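Long-range contacts in ferredoxin CarAc (PDB 7BUH), which carries a Rieske-type [2Fe-2S] cluster and mediates electron transfer from the reductase CarAd to the terminal oxygenase CarAa of carbazole 1,9a-dioxygenase: residues G17-V22 against P29-R34; C46-A51 against S81-V86. One frame throughout, in Å; residues are numbered along the deposited sequence.

Contact 1. Residues G17-V22 against P29-R34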
loop_
_atom_site.group_PDB
_atom_site.type_symbol
_atom_site.label_atom_id
_atom_site.label_comp_id
_atom_site.label_asym_id
_atom_site.label_seq_id
_atom_site.Cartn_x
_atom_site.Cartn_y
_atom_site.Cartn_z
ATOM N N GLY A 17 0.448 13.474 -2.223
ATOM C CA GLY A 17 1.074 13.324 -0.908
ATOM C C GLY A 17 0.105 12.818 0.141
ATOM O O GLY A 17 0.413 12.996 1.337
ATOM N N THR A 18 -0.962 12.110 -0.245
ATOM C CA THR A 18 -1.946 11.539 0.714
ATOM C C THR A 18 -1.989 10.017 0.593
ATOM O O THR A 18 -1.562 9.483 -0.432
ATOM C CB THR A 18 -3.364 12.101 0.571
ATOM O OG1 THR A 18 -3.890 11.857 -0.732
ATOM C CG2 THR A 18 -3.418 13.582 0.897
ATOM N N ILE A 19 -2.506 9.364 1.630
ATOM C CA ILE A 19 -2.605 7.875 1.710
ATOM C C ILE A 19 -4.039 7.548 2.078
ATOM O O ILE A 19 -4.598 8.274 2.916
ATOM C CB ILE A 19 -1.616 7.268 2.728
ATOM C CG1 ILE A 19 -0.224 7.916 2.687
ATOM C CG2 ILE A 19 -1.497 5.757 2.573
ATOM C CD1 ILE A 19 0.125 8.705 3.897
ATOM N N ARG A 20 -4.580 6.481 1.523
ATOM C CA ARG A 20 -5.890 5.894 1.898
ATOM C C ARG A 20 -5.652 4.449 2.295
ATOM O O ARG A 20 -4.991 3.713 1.532
ATOM C CB ARG A 20 -6.888 5.880 0.739
ATOM C CG ARG A 20 -7.559 7.212 0.444
ATOM C CD ARG A 20 -8.902 7.347 1.153
ATOM N NE ARG A 20 -9.830 8.223 0.435
ATOM C CZ ARG A 20 -9.637 9.523 0.242
ATOM N NH1 ARG A 20 -10.540 10.240 -0.392
ATOM N NH2 ARG A 20 -8.555 10.121 0.695
ATOM N N ARG A 21 -6.230 4.039 3.408
ATOM C CA ARG A 21 -6.235 2.619 3.812
ATOM C C ARG A 21 -7.408 1.921 3.138
ATOM O O ARG A 21 -8.489 2.499 3.036
ATOM C CB ARG A 21 -6.282 2.503 5.327
ATOM C CG ARG A 21 -6.310 1.085 5.851
ATOM C CD ARG A 21 -6.192 1.122 7.347
ATOM N NE ARG A 21 -6.382 -0.204 7.859
ATOM C CZ ARG A 21 -6.423 -0.497 9.129
ATOM N NH1 ARG A 21 -6.303 0.467 10.024
ATOM N NH2 ARG A 21 -6.623 -1.745 9.494
ATOM N N VAL A 22 -7.150 0.729 2.643
ATOM C CA VAL A 22 -8.132 -0.173 2.001
ATOM C C VAL A 22 -8.239 -1.447 2.839
ATOM O O VAL A 22 -7.256 -2.227 2.939
ATOM C CB VAL A 22 -7.753 -0.483 0.548
ATOM C CG1 VAL A 22 -8.745 -1.451 -0.042
ATOM C CG2 VAL A 22 -7.631 0.788 -0.281
ATOM N N PRO A 29 -4.828 -5.319 5.429
ATOM C CA PRO A 29 -5.176 -4.043 4.814
ATOM C C PRO A 29 -4.048 -3.565 3.889
ATOM O O PRO A 29 -2.900 -3.949 4.041
ATOM C CB PRO A 29 -5.378 -3.134 6.018
ATOM C CG PRO A 29 -4.455 -3.721 7.030
ATOM C CD PRO A 29 -4.644 -5.200 6.879
ATOM N N LEU A 30 -4.448 -2.781 2.897
ATOM C CA LEU A 30 -3.527 -2.118 1.937
ATOM C C LEU A 30 -3.513 -0.607 2.206
ATOM O O LEU A 30 -4.473 -0.052 2.765
ATOM C CB LEU A 30 -3.975 -2.418 0.505
ATOM C CG LEU A 30 -4.219 -3.899 0.202
ATOM C CD1 LEU A 30 -4.752 -4.091 -1.206
ATOM C CD2 LEU A 30 -2.961 -4.715 0.428
ATOM N N ALA A 31 -2.426 0.026 1.804
ATOM C CA ALA A 31 -2.296 1.498 1.761
ATOM C C ALA A 31 -2.165 1.883 0.292
ATOM O O ALA A 31 -1.381 1.249 -0.423
ATOM C CB ALA A 31 -1.118 1.933 2.577
ATOM N N VAL A 32 -2.942 2.857 -0.147
ATOM C CA VAL A 32 -2.842 3.428 -1.510
ATOM C C VAL A 32 -2.297 4.850 -1.389
ATOM O O VAL A 32 -2.847 5.651 -0.591
ATOM C CB VAL A 32 -4.206 3.408 -2.210
ATOM C CG1 VAL A 32 -4.133 4.044 -3.569
ATOM C CG2 VAL A 32 -4.707 1.985 -2.308
ATOM N N TYR A 33 -1.242 5.157 -2.130
ATOM C CA TYR A 33 -0.503 6.437 -2.011
ATOM C C TYR A 33 -0.650 7.201 -3.315
ATOM O O TYR A 33 -0.544 6.561 -4.359
ATOM C CB TYR A 33 0.988 6.193 -1.778
ATOM C CG TYR A 33 1.323 5.164 -0.741
ATOM C CD1 TYR A 33 1.453 3.824 -1.052
ATOM C CD2 TYR A 33 1.566 5.541 0.560
ATOM C CE1 TYR A 33 1.794 2.872 -0.107
ATOM C CE2 TYR A 33 1.912 4.603 1.518
ATOM C CZ TYR A 33 2.018 3.267 1.195
ATOM O OH TYR A 33 2.400 2.383 2.167
ATOM N N ARG A 34 -0.946 8.505 -3.239
ATOM C CA ARG A 34 -0.866 9.399 -4.407
ATOM C C ARG A 34 0.442 10.176 -4.249
ATOM O O ARG A 34 0.559 10.965 -3.288
ATOM C CB ARG A 34 -2.055 10.347 -4.522
ATOM C CG ARG A 34 -1.956 11.179 -5.791
ATOM C CD ARG A 34 -3.109 12.139 -6.015
ATOM N NE ARG A 34 -2.905 12.885 -7.241
ATOM C CZ ARG A 34 -3.870 13.318 -8.058
ATOM N NH1 ARG A 34 -5.136 13.009 -7.837
ATOM N NH2 ARG A 34 -3.543 13.978 -9.163
#
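The beta hairpin of strands 18-24 and 27-35, at one margin of the six-stranded antiparallel sheet of this Rieske domain, pairs Gly-17 to Val-22 with Pro-29 to Arg-34. Arg-20 and Val-32 form a hydrogen-bonded pair: Val-32 N reaches Arg-20 O at 2.8 Å, nearly straight at 173°, and Arg-20 N returns a bond to Val-32 O. Val-22 and Leu-30 repeat the exchange, Val-22 N lying 2.8 Å from Leu-30 O. Beyond Ile-19 the register slips in a G1 beta bulge, where Gly-17 and Thr-18 both face Arg-34. Gly-17, at positive phi (78°), gives its N to Arg-34 O at 2.7 Å in a bent bond, while Arg-34 N goes to Thr-18 O.

On one face Ile-19 lies alongside Tyr-33, both pointing the same way. Ile-19 CG1 comes obliquely to the ring, 3.7 Å from Tyr-33 CD2; Ile-19 CG2, anti to the backbone N, meets Ala-31 CB at 3.8 Å. The same face carries Arg-21, whose extended chain runs beside Pro-29 and brings NE to 3.6 Å from Pro-29 CB, which lies at the edge of the guanidinium, near its plane. On the other face Val-22 CG2 touches Val-32 CG2 at 3.8 Å, both methyls being beside their backbone N. Val-22 also packs on Leu-6 and Val-8 of strand 5-10, and Val-32 on Val-100 and Val-102.

The polar ends have partners outside the hairpin segments: Tyr-33 OH bonds Thr-42 OG1, and Arg-34 NE bonds Gly-36 O while NH2 forms a salt bridge with Asp-37. Main-chain bonds thus fix the register, whereas the side-chain meetings are essentially apolar, Arg-21 meeting Pro-29 through the edge of its guanidinium while its NE has a long, weak ion pair with Asp-44.

Contact 2. Residues C46-A51 against S81-V86. With FES (Fe2/s2 (inorganic) cluster), chain B.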
loop_
_atom_site.group_PDB
_atom_site.type_symbol
_atom_site.label_atom_id
_atom_site.label_comp_id
_atom_site.label_asym_id
_atom_site.label_seq_id
_atom_site.Cartn_x
_atom_site.Cartn_y
_atom_site.Cartn_z
ATOM N N CYS A 46 3.157 -1.948 8.688
ATOM C CA CYS A 46 4.624 -1.868 8.786
ATOM C C CYS A 46 5.156 -3.247 9.192
ATOM O O CYS A 46 4.673 -3.820 10.208
ATOM C CB CYS A 46 5.050 -0.819 9.799
ATOM S SG CYS A 46 6.835 -0.581 9.762
ATOM N N THR A 47 6.137 -3.747 8.450
ATOM C CA THR A 47 6.700 -5.098 8.706
ATOM C C THR A 47 7.478 -5.127 10.017
ATOM O O THR A 47 7.667 -6.226 10.557
ATOM C CB THR A 47 7.552 -5.585 7.540
ATOM O OG1 THR A 47 8.595 -4.633 7.352
ATOM C CG2 THR A 47 6.704 -5.806 6.314
ATOM N N HIS A 48 7.919 -3.973 10.503
ATOM C CA HIS A 48 8.767 -3.863 11.707
ATOM C C HIS A 48 7.933 -4.073 12.979
ATOM O O HIS A 48 8.190 -5.030 13.704
ATOM C CB HIS A 48 9.521 -2.535 11.708
ATOM C CG HIS A 48 10.330 -2.370 12.937
ATOM N ND1 HIS A 48 9.975 -1.442 13.893
ATOM C CD2 HIS A 48 11.431 -3.018 13.386
ATOM C CE1 HIS A 48 10.875 -1.483 14.874
ATOM N NE2 HIS A 48 11.750 -2.477 14.601
ATOM N N GLY A 49 7.023 -3.168 13.308
ATOM C CA GLY A 49 6.300 -3.205 14.593
ATOM C C GLY A 49 4.805 -2.939 14.471
ATOM O O GLY A 49 4.223 -2.411 15.466
ATOM N N ILE A 50 4.196 -3.258 13.317
ATOM C CA ILE A 50 2.732 -3.503 13.181
ATOM C C ILE A 50 1.930 -2.194 13.117
ATOM O O ILE A 50 0.690 -2.242 13.256
ATOM C CB ILE A 50 2.256 -4.381 14.357
ATOM C CG1 ILE A 50 3.034 -5.697 14.434
ATOM C CG2 ILE A 50 0.771 -4.619 14.296
ATOM C CD1 ILE A 50 2.971 -6.531 13.177
ATOM N N ALA A 51 2.578 -1.069 12.875
ATOM C CA ALA A 51 1.893 0.228 12.732
ATOM C C ALA A 51 1.121 0.241 11.412
ATOM O O ALA A 51 1.427 -0.564 10.507
ATOM C CB ALA A 51 2.881 1.351 12.791
ATOM N N SER A 81 14.369 3.364 5.359
ATOM C CA SER A 81 14.978 3.832 6.616
ATOM C C SER A 81 14.876 2.762 7.710
ATOM O O SER A 81 13.859 2.092 7.815
ATOM C CB SER A 81 14.350 5.160 7.002
ATOM O OG SER A 81 15.037 5.717 8.106
ATOM N N SER A 82 15.912 2.626 8.531
ATOM C CA SER A 82 15.879 1.781 9.754
ATOM C C SER A 82 14.758 2.292 10.648
ATOM O O SER A 82 14.465 3.492 10.675
ATOM C CB SER A 82 17.181 1.820 10.500
ATOM O OG SER A 82 17.388 3.127 11.000
ATOM N N PRO A 83 14.117 1.422 11.454
ATOM C CA PRO A 83 14.546 0.027 11.651
ATOM C C PRO A 83 13.950 -1.044 10.730
ATOM O O PRO A 83 14.094 -2.219 11.000
ATOM C CB PRO A 83 14.080 -0.187 13.098
ATOM C CG PRO A 83 12.804 0.586 13.183
ATOM C CD PRO A 83 13.030 1.835 12.358
ATOM N N CYS A 84 13.326 -0.627 9.637
ATOM C CA CYS A 84 12.663 -1.549 8.681
ATOM C C CYS A 84 13.690 -2.322 7.854
ATOM O O CYS A 84 14.647 -1.705 7.363
ATOM C CB CYS A 84 11.735 -0.771 7.767
ATOM S SG CYS A 84 10.391 -0.036 8.718
ATOM N N THR A 85 13.503 -3.639 7.756
ATOM C CA THR A 85 14.393 -4.581 7.037
ATOM C C THR A 85 13.588 -5.503 6.129
ATOM O O THR A 85 14.177 -6.020 5.149
ATOM C CB THR A 85 15.274 -5.379 8.008
ATOM O OG1 THR A 85 14.455 -6.294 8.723
ATOM C CG2 THR A 85 16.029 -4.474 8.948
ATOM N N VAL A 86 12.315 -5.762 6.447
ATOM C CA VAL A 86 11.483 -6.701 5.662
ATOM C C VAL A 86 10.662 -5.913 4.644
ATOM O O VAL A 86 9.874 -5.061 5.043
ATOM C CB VAL A 86 10.569 -7.553 6.553
ATOM C CG1 VAL A 86 9.689 -8.433 5.686
ATOM C CG2 VAL A 86 11.364 -8.365 7.564
HETATM FE FE1 FES B . 8.562 0.149 13.662
HETATM FE FE2 FES B . 7.076 0.834 11.550
HETATM S S1 FES B . 6.353 -0.195 13.378
HETATM S S2 FES B . 9.197 1.384 11.955
HETATM O O HOH W 1 10.927 -4.683 8.817
#
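His-48 meets Pro-83 and Cys-84 at the Rieske cluster, where the loop bearing the first Cys-X-His ligand pair faces the proline loop. From CB, which lies 4.0 Å from Cys-84 SG, the side chain sets out with CG anti to the backbone N (chi1 177°). CG has FE1 at 3.2 Å, and ND1 binds the iron FE1 at 2.1 Å. CE1, next round the ring, is 3.3 Å from Pro-83 CG, and NE2 is close to CG and CB of that proline. CD2 completes the circuit nearest Pro-83 O. Pro-83 CG stands over one ring face, 3.4 Å from the centroid and offset toward the rim on the CE1-NE2 side, in a CH-pi contact; the proline follows a cis peptide bond.

Cys-46 SG binds the other iron, FE2, and lies 3.7 Å from Cys-84 SG. It also accepts a weak hydrogen bond from the backbone N of His-48. Thr-47 OG1 donates to Val-86 O at 2.7 Å and accepts from a water that accepts from Val-86 N, so that a direct and a water-mediated bond join the segments.

Cys-65 and His-68 complete the cluster ligands, the His-68 ring meeting that of His-48 nearly perpendicularly. Residues 46-51 lie in the loop after strand 38-43, and residues 81-86 leave strand 79-81 for the loop before strand 90-96; Phe-72 of strand 71-73 touches Cys-46, Thr-47 and Cys-84.

In the fold
From the N terminus the chain passes through strand 5-10 and enters strand 18-24; contact 1 closes the short hairpin turn as strand 27-35 comes back. Strand 38-43 then leads out of the six-stranded sheet into residues 46-51. The chain builds the small four-stranded sheet of the cluster-binding subdomain before residues 81-86 return and contact 2 closes this longer loop of about thirty residues; strands 90-96 and 99-103 rejoin the larger sheet. The contacts are in series, neither nested nor crossing; the centres of contact 1 and contact 2 lie about 17 Å apart. Contact 1 ties neighbouring strands at the sheet margin, whereas contact 2 joins the two ends of the cluster-binding subdomain beside the irons.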